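Local coordinates for protein neuroglobin (Symsagittifera roscoffensis, PDB 4B4Y) that probably binds oxygen reversibly at its haem iron, as a globin of the neuroglobin group associated with emerging nervous systems, at residues D30-D34 with V124-V128; A6-S10 with K143-I147; D34-F39 with C119-Q123. The contacts are given in a common frame with arbitrary orientation. Numbering follows the deposited sequence.

Interaction 1: residues D30-D34 with V124-V128; sequences DFVED and VVKRV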
loop_
_atom_site.group_PDB
_atom_site.type_symbol
_atom_site.label_atom_id
_atom_site.label_comp_id
_atom_site.label_asym_id
_atom_site.label_seq_id
_atom_site.Cartn_x
_atom_site.Cartn_y
_atom_site.Cartn_z
ATOM N N ASP A 30 -12.123 14.630 -9.148
ATOM C CA ASP A 30 -11.580 15.911 -8.680
ATOM C C ASP A 30 -11.965 16.163 -7.178
ATOM O O ASP A 30 -11.091 16.511 -6.375
ATOM C CB ASP A 30 -12.087 17.064 -9.560
ATOM C CG ASP A 30 -11.519 17.015 -11.006
ATOM O OD1 ASP A 30 -10.458 16.357 -11.244
ATOM O OD2 ASP A 30 -12.179 17.623 -11.919
ATOM N N PHE A 31 -13.211 15.888 -6.823
ATOM C CA PHE A 31 -13.736 16.124 -5.480
ATOM C C PHE A 31 -12.941 15.255 -4.472
ATOM O O PHE A 31 -12.471 15.778 -3.445
ATOM C CB PHE A 31 -15.258 15.880 -5.406
ATOM C CG PHE A 31 -15.764 15.445 -4.042
ATOM C CD1 PHE A 31 -15.974 16.367 -2.971
ATOM C CD2 PHE A 31 -16.066 14.135 -3.816
ATOM C CE1 PHE A 31 -16.448 15.932 -1.703
ATOM C CE2 PHE A 31 -16.514 13.713 -2.584
ATOM C CZ PHE A 31 -16.707 14.611 -1.530
ATOM N N VAL A 32 -12.771 13.971 -4.762
ATOM C CA VAL A 32 -12.124 13.099 -3.848
ATOM C C VAL A 32 -10.593 13.475 -3.742
ATOM O O VAL A 32 -10.047 13.376 -2.692
ATOM C CB VAL A 32 -12.294 11.570 -4.240
ATOM C CG1 VAL A 32 -11.572 10.614 -3.177
ATOM C CG2 VAL A 32 -13.746 11.169 -4.251
ATOM N N GLU A 33 -9.919 13.878 -4.814
ATOM C CA GLU A 33 -8.518 14.297 -4.784
ATOM C C GLU A 33 -8.354 15.651 -3.975
ATOM O O GLU A 33 -7.423 15.788 -3.168
ATOM C CB GLU A 33 -8.014 14.483 -6.223
ATOM C CG GLU A 33 -7.722 13.095 -6.934
ATOM C CD GLU A 33 -7.081 13.226 -8.312
ATOM O OE1 GLU A 33 -6.696 14.359 -8.738
ATOM O OE2 GLU A 33 -7.038 12.183 -9.019
ATOM N N ASP A 34 -9.358 16.539 -4.079
ATOM C CA ASP A 34 -9.415 17.756 -3.251
ATOM C C ASP A 34 -9.427 17.360 -1.773
ATOM O O ASP A 34 -8.713 17.927 -1.021
ATOM C CB ASP A 34 -10.712 18.599 -3.549
ATOM C CG ASP A 34 -10.617 19.381 -4.853
ATOM O OD1 ASP A 34 -9.500 19.483 -5.432
ATOM O OD2 ASP A 34 -11.696 19.820 -5.369
ATOM N N VAL A 124 -17.449 19.007 0.340
ATOM C CA VAL A 124 -18.900 18.953 -0.003
ATOM C C VAL A 124 -19.506 20.348 0.004
ATOM O O VAL A 124 -20.061 20.806 -1.024
ATOM C CB VAL A 124 -19.717 17.978 0.893
ATOM C CG1 VAL A 124 -21.245 18.145 0.578
ATOM C CG2 VAL A 124 -19.272 16.539 0.666
ATOM N N VAL A 125 -19.232 21.133 1.067
ATOM C CA VAL A 125 -19.729 22.530 1.106
ATOM C C VAL A 125 -19.205 23.325 -0.057
ATOM O O VAL A 125 -19.924 24.219 -0.658
ATOM C CB VAL A 125 -19.450 23.198 2.439
ATOM C CG1 VAL A 125 -19.657 24.767 2.379
ATOM C CG2 VAL A 125 -20.340 22.615 3.492
ATOM N N LYS A 126 -17.977 23.034 -0.464
ATOM C CA LYS A 126 -17.484 23.853 -1.617
ATOM C C LYS A 126 -18.254 23.542 -2.926
ATOM O O LYS A 126 -18.365 24.409 -3.749
ATOM C CB LYS A 126 -15.956 23.648 -1.898
ATOM C CG LYS A 126 -15.009 24.412 -0.801
ATOM C CD LYS A 126 -13.538 23.861 -0.901
ATOM C CE LYS A 126 -12.378 24.727 -0.241
ATOM N NZ LYS A 126 -10.857 24.108 -0.401
ATOM N N ARG A 127 -18.726 22.290 -3.126
ATOM C CA ARG A 127 -19.315 21.915 -4.415
ATOM C C ARG A 127 -20.840 22.152 -4.398
ATOM O O ARG A 127 -21.388 22.369 -5.434
ATOM C CB ARG A 127 -19.044 20.432 -4.773
ATOM C CG ARG A 127 -17.551 19.959 -4.772
ATOM C CD ARG A 127 -16.947 20.204 -6.052
ATOM N NE ARG A 127 -15.511 19.848 -6.182
ATOM C CZ ARG A 127 -14.875 19.947 -7.369
ATOM N NH1 ARG A 127 -15.570 20.354 -8.465
ATOM N NH2 ARG A 127 -13.563 19.703 -7.501
ATOM N N VAL A 128 -21.491 22.070 -3.241
ATOM C CA VAL A 128 -22.943 22.246 -3.125
ATOM C C VAL A 128 -23.246 23.768 -3.084
ATOM O O VAL A 128 -22.413 24.574 -2.550
ATOM C CB VAL A 128 -23.461 21.536 -1.869
ATOM C CG1 VAL A 128 -24.963 21.823 -1.595
ATOM C CG2 VAL A 128 -23.276 19.999 -1.991
HETATM O O HOH W 1 -14.222 20.089 -3.810
#
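An interhelical contact can combine an apolar patch with a charged link, as the B/G pair of this globin fold does. D30-D34 belongs to helix 28-42, the B helix, and V124-V128 covers the C-terminal end of helix 111-127, the G helix. V124 comes first and supplies the apolar part: its CG2 lies 3.7 Å from CE1 of the buried F31 ring. CA of F31 and CA of V124, 8.0 Å apart, are the nearest across the two segments. NZ of K126 makes a weak hydrogen bond to OE1 of Q123 on its own helix. R127 does most of the joining. Its aliphatic portion runs past the F31 ring, with CG lying obliquely to it, so that the guanidinium arrives over the start of the B helix, where NH2 is 3.7 Å from CB of D30. NH2 then donates to OD2 of D34, 2.8 Å away, in a salt bridge at the edge of the guanidinium. The other carboxylate oxygen, OD1 of D34, pairs with R63, so one aspartate serves two arginines. At V128 the chain leaves helical geometry. A water completes the polar link, accepting from NE of R127 at 2.7 Å and donating to OD2 of D34 at 3.0 Å.

Interaction 2: residues A6-S10 with K143-I147; sequences AMQVS and KAYGI. With HEM (protoporphyrin IX containing Fe), chain B.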
loop_
_atom_site.group_PDB
_atom_site.type_symbol
_atom_site.label_atom_id
_atom_site.label_comp_id
_atom_site.label_asym_id
_atom_site.label_seq_id
_atom_site.Cartn_x
_atom_site.Cartn_y
_atom_site.Cartn_z
ATOM N N ALA A 6 -29.067 1.995 15.578
ATOM C CA ALA A 6 -29.325 3.424 15.172
ATOM C C ALA A 6 -28.212 4.006 14.284
ATOM O O ALA A 6 -28.231 5.210 14.006
ATOM C CB ALA A 6 -29.593 4.349 16.425
ATOM N N MET A 7 -27.236 3.149 13.912
ATOM C CA MET A 7 -26.359 3.216 12.701
ATOM C C MET A 7 -27.166 3.217 11.361
ATOM O O MET A 7 -26.761 2.572 10.350
ATOM C CB MET A 7 -25.522 1.914 12.718
ATOM C CG MET A 7 -24.728 1.507 11.431
ATOM S SD MET A 7 -22.868 1.645 11.509
ATOM C CE MET A 7 -22.632 3.056 12.664
ATOM N N GLN A 8 -28.321 3.882 11.370
ATOM C CA GLN A 8 -29.245 3.852 10.249
ATOM C C GLN A 8 -29.604 5.280 9.953
ATOM O O GLN A 8 -29.805 6.068 10.870
ATOM C CB GLN A 8 -30.541 3.105 10.628
ATOM C CG GLN A 8 -30.390 1.566 10.780
ATOM C CD GLN A 8 -30.665 0.799 9.459
ATOM O OE1 GLN A 8 -31.788 0.855 8.921
ATOM N NE2 GLN A 8 -29.639 0.083 8.940
ATOM N N VAL A 9 -29.720 5.629 8.692
ATOM C CA VAL A 9 -30.154 6.974 8.397
ATOM C C VAL A 9 -31.636 6.968 8.040
ATOM O O VAL A 9 -32.125 6.015 7.471
ATOM C CB VAL A 9 -29.354 7.614 7.234
ATOM C CG1 VAL A 9 -27.881 7.636 7.576
ATOM C CG2 VAL A 9 -29.652 6.917 5.862
ATOM N N SER A 10 -32.322 8.060 8.316
ATOM C CA SER A 10 -33.676 8.207 7.869
ATOM C C SER A 10 -33.707 8.226 6.318
ATOM O O SER A 10 -32.671 8.492 5.648
ATOM C CB SER A 10 -34.281 9.494 8.449
ATOM O OG SER A 10 -33.913 10.615 7.627
ATOM N N LYS A 143 -23.544 11.854 9.787
ATOM C CA LYS A 143 -23.998 10.498 10.128
ATOM C C LYS A 143 -23.504 9.468 9.067
ATOM O O LYS A 143 -22.979 8.376 9.393
ATOM C CB LYS A 143 -25.534 10.473 10.253
ATOM C CG LYS A 143 -26.007 9.156 10.976
ATOM C CD LYS A 143 -27.389 9.274 11.641
ATOM C CE LYS A 143 -27.667 7.962 12.432
ATOM N NZ LYS A 143 -28.990 7.939 13.144
ATOM N N ALA A 144 -23.659 9.805 7.814
ATOM C CA ALA A 144 -23.112 8.968 6.735
ATOM C C ALA A 144 -21.621 8.665 6.966
ATOM O O ALA A 144 -21.172 7.534 6.791
ATOM C CB ALA A 144 -23.271 9.714 5.329
ATOM N N TYR A 145 -20.836 9.693 7.324
ATOM C CA TYR A 145 -19.388 9.494 7.493
ATOM C C TYR A 145 -19.121 8.520 8.631
ATOM O O TYR A 145 -18.236 7.665 8.568
ATOM C CB TYR A 145 -18.633 10.840 7.738
ATOM C CG TYR A 145 -17.168 10.577 7.848
ATOM C CD1 TYR A 145 -16.439 10.181 6.745
ATOM C CD2 TYR A 145 -16.524 10.662 9.097
ATOM C CE1 TYR A 145 -15.066 9.903 6.846
ATOM C CE2 TYR A 145 -15.195 10.458 9.207
ATOM C CZ TYR A 145 -14.454 10.071 8.090
ATOM O OH TYR A 145 -13.119 9.830 8.284
ATOM N N GLY A 146 -19.912 8.642 9.685
ATOM C CA GLY A 146 -19.831 7.697 10.825
ATOM C C GLY A 146 -20.032 6.225 10.416
ATOM O O GLY A 146 -19.316 5.338 10.894
ATOM N N ILE A 147 -20.991 5.961 9.528
ATOM C CA ILE A 147 -21.278 4.576 9.089
ATOM C C ILE A 147 -20.121 4.129 8.217
ATOM O O ILE A 147 -19.678 3.031 8.357
ATOM C CB ILE A 147 -22.616 4.512 8.251
ATOM C CG1 ILE A 147 -23.861 4.467 9.174
ATOM C CG2 ILE A 147 -22.630 3.334 7.265
ATOM C CD1 ILE A 147 -25.068 5.299 8.566
HETATM C CHA HEM B . -6.079 2.167 2.774
HETATM C CHB HEM B . -10.575 3.854 2.523
HETATM C CHC HEM B . -9.711 6.474 6.566
HETATM C CHD HEM B . -5.010 5.621 6.088
HETATM C C1A HEM B . -7.372 2.377 2.358
HETATM C C2A HEM B . -8.066 1.651 1.346
HETATM C C3A HEM B . -9.289 2.116 1.268
HETATM C C4A HEM B . -9.437 3.103 2.268
HETATM C CMA HEM B . -10.451 1.647 0.326
HETATM C CAA HEM B . -7.415 0.503 0.502
HETATM C CBA HEM B . -6.945 1.100 -0.806
HETATM C CGA HEM B . -6.061 0.148 -1.584
HETATM O O1A HEM B . -6.312 -1.045 -1.705
HETATM O O2A HEM B . -5.026 0.604 -2.114
HETATM C C1B HEM B . -10.777 4.700 3.635
HETATM C C2B HEM B . -12.032 5.299 4.060
HETATM C C3B HEM B . -11.815 5.982 5.171
HETATM C C4B HEM B . -10.397 5.892 5.473
HETATM C CMB HEM B . -13.371 5.073 3.305
HETATM C CAB HEM B . -12.837 6.823 5.964
HETATM C CBB HEM B . -13.808 6.213 6.650
HETATM C C1C HEM B . -8.344 6.540 6.726
HETATM C C2C HEM B . -7.590 7.488 7.568
HETATM C C3C HEM B . -6.301 7.306 7.363
HETATM C C4C HEM B . -6.192 6.218 6.436
HETATM C CMC HEM B . -8.208 8.588 8.470
HETATM C CAC HEM B . -5.118 8.070 8.072
HETATM C CBC HEM B . -4.001 8.272 7.365
HETATM C C1D HEM B . -4.856 4.482 5.318
HETATM C C2D HEM B . -3.651 3.646 5.193
HETATM C C3D HEM B . -4.059 2.644 4.186
HETATM C C4D HEM B . -5.400 2.925 3.727
HETATM C CMD HEM B . -2.263 3.773 5.828
HETATM C CAD HEM B . -3.189 1.572 3.533
HETATM C CBD HEM B . -3.281 2.970 2.820
HETATM C CGD HEM B . -2.453 2.752 1.700
HETATM O O1D HEM B . -2.136 3.791 1.085
HETATM O O2D HEM B . -2.155 1.514 1.593
HETATM N NA HEM B . -8.245 3.235 2.902
HETATM N NB HEM B . -9.842 5.077 4.520
HETATM N NC HEM B . -7.456 5.805 6.043
HETATM N ND HEM B . -5.846 3.948 4.500
HETATM FE FE HEM B . -7.816 4.463 4.490
#
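A terminal segment without regular structure can be held against a helix by giving its carbonyl groups a charged donor and its side chains an apolar step, and A6-S10 follows this principle on helix 135-153, the H helix. The polar part rests on one residue. K143, extended along its whole length, brings NZ to within 3.0 Å of O of A6 and 3.1 Å of O of Q8, donating a hydrogen bond to each, though A6 is poorly ordered. Two carbonyls flanking M7 are thereby gathered around one ammonium group, and the chain bends about it. Apolar contacts lie one helical turn further on, where I147 takes both neighbours of Q8: its CG1 is 3.8 Å from SD of M7, and its CD1 is 3.8 Å from CG1 of V9. V9 also lies over the stem of K143, CG1 to CG 4.2 Å, while its backbone N is hydrogen-bonded to N87. Capping follows at S10, the N-cap of helix 11-24, whose OG accepts from the backbone N of Q13. Beyond reach of the N-terminal segment, Y145 lies in the haem pocket, its OH 3.8 Å from CAB of HEM and hydrogen-bonded to O of F113. The H helix here carries the segment before the A helix and also lines the haem pocket with Y145, as in the three-over-three α-helical globin fold.

Interaction 3: residues D34-F39 with C119-Q123; sequences DVLQQF and CILTQ. With HEM (protoporphyrin IX containing Fe), chain B.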
loop_
_atom_site.group_PDB
_atom_site.type_symbol
_atom_site.label_atom_id
_atom_site.label_comp_id
_atom_site.label_asym_id
_atom_site.label_seq_id
_atom_site.Cartn_x
_atom_site.Cartn_y
_atom_site.Cartn_z
ATOM N N ASP A 34 -9.358 16.539 -4.079
ATOM C CA ASP A 34 -9.415 17.756 -3.251
ATOM C C ASP A 34 -9.427 17.360 -1.773
ATOM O O ASP A 34 -8.713 17.927 -1.021
ATOM C CB ASP A 34 -10.712 18.599 -3.549
ATOM C CG ASP A 34 -10.617 19.381 -4.853
ATOM O OD1 ASP A 34 -9.500 19.483 -5.432
ATOM O OD2 ASP A 34 -11.696 19.820 -5.369
ATOM N N VAL A 35 -10.218 16.361 -1.408
ATOM C CA VAL A 35 -10.304 15.911 -0.055
ATOM C C VAL A 35 -8.964 15.364 0.463
ATOM O O VAL A 35 -8.535 15.698 1.584
ATOM C CB VAL A 35 -11.371 14.799 0.123
ATOM C CG1 VAL A 35 -11.274 14.145 1.531
ATOM C CG2 VAL A 35 -12.782 15.362 -0.155
ATOM N N LEU A 36 -8.351 14.461 -0.313
ATOM C CA LEU A 36 -7.131 13.804 0.144
ATOM C C LEU A 36 -5.967 14.868 0.217
ATOM O O LEU A 36 -5.104 14.796 1.103
ATOM C CB LEU A 36 -6.773 12.671 -0.896
ATOM C CG LEU A 36 -5.535 11.781 -0.591
ATOM C CD1 LEU A 36 -5.708 11.136 0.739
ATOM C CD2 LEU A 36 -5.311 10.659 -1.752
ATOM N N GLN A 37 -5.941 15.800 -0.740
ATOM C CA GLN A 37 -4.932 16.824 -0.759
ATOM C C GLN A 37 -5.077 17.748 0.501
ATOM O O GLN A 37 -4.088 18.030 1.201
ATOM C CB GLN A 37 -5.052 17.689 -2.031
ATOM C CG GLN A 37 -3.954 18.768 -2.015
ATOM C CD GLN A 37 -4.112 19.818 -3.142
ATOM O OE1 GLN A 37 -4.566 19.491 -4.278
ATOM N NE2 GLN A 37 -3.710 21.096 -2.839
ATOM N N GLN A 38 -6.297 18.146 0.833
ATOM C CA GLN A 38 -6.474 19.021 2.011
ATOM C C GLN A 38 -6.112 18.189 3.246
ATOM O O GLN A 38 -5.500 18.716 4.192
ATOM C CB GLN A 38 -7.939 19.454 2.113
ATOM C CG GLN A 38 -8.209 20.488 3.293
ATOM C CD GLN A 38 -9.730 20.642 3.648
ATOM O OE1 GLN A 38 -10.620 20.074 2.943
ATOM N NE2 GLN A 38 -10.029 21.397 4.754
ATOM N N PHE A 39 -6.555 16.913 3.288
ATOM C CA PHE A 39 -6.271 16.047 4.456
ATOM C C PHE A 39 -4.746 15.968 4.722
ATOM O O PHE A 39 -4.298 16.038 5.887
ATOM C CB PHE A 39 -6.784 14.653 4.176
ATOM C CG PHE A 39 -6.597 13.655 5.298
ATOM C CD1 PHE A 39 -7.025 13.905 6.559
ATOM C CD2 PHE A 39 -6.022 12.416 5.032
ATOM C CE1 PHE A 39 -6.873 12.924 7.594
ATOM C CE2 PHE A 39 -5.892 11.444 6.002
ATOM C CZ PHE A 39 -6.286 11.674 7.280
ATOM N N CYS A 119 -12.584 17.184 6.400
ATOM C CA CYS A 119 -12.197 17.543 5.027
ATOM C C CYS A 119 -13.256 17.185 3.977
ATOM O O CYS A 119 -13.426 17.918 2.967
ATOM C CB CYS A 119 -10.861 16.905 4.609
ATOM S SG CYS A 119 -9.389 17.390 5.667
ATOM N N ILE A 120 -13.899 16.005 4.148
ATOM C CA ILE A 120 -15.000 15.621 3.204
ATOM C C ILE A 120 -16.066 16.707 3.309
ATOM O O ILE A 120 -16.454 17.279 2.316
ATOM C CB ILE A 120 -15.544 14.217 3.581
ATOM C CG1 ILE A 120 -14.460 13.164 3.170
ATOM C CG2 ILE A 120 -16.838 13.979 2.823
ATOM C CD1 ILE A 120 -14.622 11.826 3.899
ATOM N N LEU A 121 -16.556 16.990 4.533
ATOM C CA LEU A 121 -17.591 18.049 4.723
ATOM C C LEU A 121 -17.216 19.409 4.136
ATOM O O LEU A 121 -18.063 20.072 3.550
ATOM C CB LEU A 121 -18.070 18.114 6.217
ATOM C CG LEU A 121 -19.240 17.086 6.215
ATOM C CD1 LEU A 121 -18.853 15.529 6.426
ATOM C CD2 LEU A 121 -20.344 17.524 7.065
ATOM N N THR A 122 -15.935 19.807 4.227
ATOM C CA THR A 122 -15.495 21.062 3.643
ATOM C C THR A 122 -15.585 21.066 2.123
ATOM O O THR A 122 -15.954 22.113 1.507
ATOM C CB THR A 122 -13.958 21.414 4.028
ATOM O OG1 THR A 122 -13.909 21.827 5.391
ATOM C CG2 THR A 122 -13.414 22.552 3.131
ATOM N N GLN A 123 -15.080 19.982 1.487
ATOM C CA GLN A 123 -15.164 19.893 -0.013
ATOM C C GLN A 123 -16.596 19.695 -0.444
ATOM O O GLN A 123 -16.944 20.244 -1.442
ATOM C CB GLN A 123 -14.265 18.785 -0.593
ATOM C CG GLN A 123 -12.805 18.983 -0.128
ATOM C CD GLN A 123 -12.223 20.316 -0.559
ATOM O OE1 GLN A 123 -11.355 20.856 0.125
ATOM N NE2 GLN A 123 -12.635 20.811 -1.693
HETATM C CHA HEM B . -6.079 2.167 2.774
HETATM C CHB HEM B . -10.575 3.854 2.523
HETATM C CHC HEM B . -9.711 6.474 6.566
HETATM C CHD HEM B . -5.010 5.621 6.088
HETATM C C1A HEM B . -7.372 2.377 2.358
HETATM C C2A HEM B . -8.066 1.651 1.346
HETATM C C3A HEM B . -9.289 2.116 1.268
HETATM C C4A HEM B . -9.437 3.103 2.268
HETATM C CMA HEM B . -10.451 1.647 0.326
HETATM C CAA HEM B . -7.415 0.503 0.502
HETATM C CBA HEM B . -6.945 1.100 -0.806
HETATM C CGA HEM B . -6.061 0.148 -1.584
HETATM O O1A HEM B . -6.312 -1.045 -1.705
HETATM O O2A HEM B . -5.026 0.604 -2.114
HETATM C C1B HEM B . -10.777 4.700 3.635
HETATM C C2B HEM B . -12.032 5.299 4.060
HETATM C C3B HEM B . -11.815 5.982 5.171
HETATM C C4B HEM B . -10.397 5.892 5.473
HETATM C CMB HEM B . -13.371 5.073 3.305
HETATM C CAB HEM B . -12.837 6.823 5.964
HETATM C CBB HEM B . -13.808 6.213 6.650
HETATM C C1C HEM B . -8.344 6.540 6.726
HETATM C C2C HEM B . -7.590 7.488 7.568
HETATM C C3C HEM B . -6.301 7.306 7.363
HETATM C C4C HEM B . -6.192 6.218 6.436
HETATM C CMC HEM B . -8.208 8.588 8.470
HETATM C CAC HEM B . -5.118 8.070 8.072
HETATM C CBC HEM B . -4.001 8.272 7.365
HETATM C C1D HEM B . -4.856 4.482 5.318
HETATM C C2D HEM B . -3.651 3.646 5.193
HETATM C C3D HEM B . -4.059 2.644 4.186
HETATM C C4D HEM B . -5.400 2.925 3.727
HETATM C CMD HEM B . -2.263 3.773 5.828
HETATM C CAD HEM B . -3.189 1.572 3.533
HETATM C CBD HEM B . -3.281 2.970 2.820
HETATM C CGD HEM B . -2.453 2.752 1.700
HETATM O O1D HEM B . -2.136 3.791 1.085
HETATM O O2D HEM B . -2.155 1.514 1.593
HETATM N NA HEM B . -8.245 3.235 2.902
HETATM N NB HEM B . -9.842 5.077 4.520
HETATM N NC HEM B . -7.456 5.805 6.043
HETATM N ND HEM B . -5.846 3.948 4.500
HETATM FE FE HEM B . -7.816 4.463 4.490
HETATM O O HOH W 1 -14.222 20.089 -3.810
HETATM O O HOH W 2 -11.883 21.879 7.025
#
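Two amide oxygens face each other at close range: OE1 of Q38 and OE1 of Q123 are 3.0 Å apart, both acceptors and so not hydrogen-bonded. Their amides find partners elsewhere, NE2 of Q38 at E42 and OE1 of Q123, weakly, at K126. The setting is the B/G crossing of the globin fold, where the segments of helix 28-42 and helix 111-127 run at 128° with their axes 9.0 Å apart. The backbones come nearest at V35 and C119, whose CA atoms are 5.7 Å apart. V35 forms the apolar centre, with CG1 3.7 Å from CG1 of I120 and CG2 3.6 Å from CG of Q123. Within these two segments the polar links pass through water: one molecule joins OD2 of D34 (3.0 Å) to NE2 of Q123 (2.7 Å), and a second joins NE2 of Q38 (3.0 Å) to OG1 of T122 (2.6 Å). OD1 of D34 is salt-bridged to R63, and OD2 to R127 further along helix 111-127. Toward the haem, SG of C119 sits 3.6 Å from CA of F39 and near the plane of the F39 ring, whose far end enters the pocket, with CZ 3.8 Å from CMC of HEM.

Overall arrangement
Interactions 1 and 3 are neighbouring parts of one helix pair, 28-42 with 111-127, their centres 7 Å apart; they share D34 and a bridging water, and F31 packs on Q123 between them. Interaction 3 is buried and otherwise mainly apolar, whereas the partly buried interaction 1 adds a direct salt bridge. Interaction 2, about 21 Å from interaction 1 and 20 Å from interaction 3, centre to centre, is also partly buried and joins the N-terminal segment to helix 135-153 by lysine-to-carbonyl hydrogen bonds and packing on I147. It nevertheless touches interaction 3, where Y145 CE1 lies 3.5 Å from I120 CD1, and each of these two sends an aromatic residue to the haem.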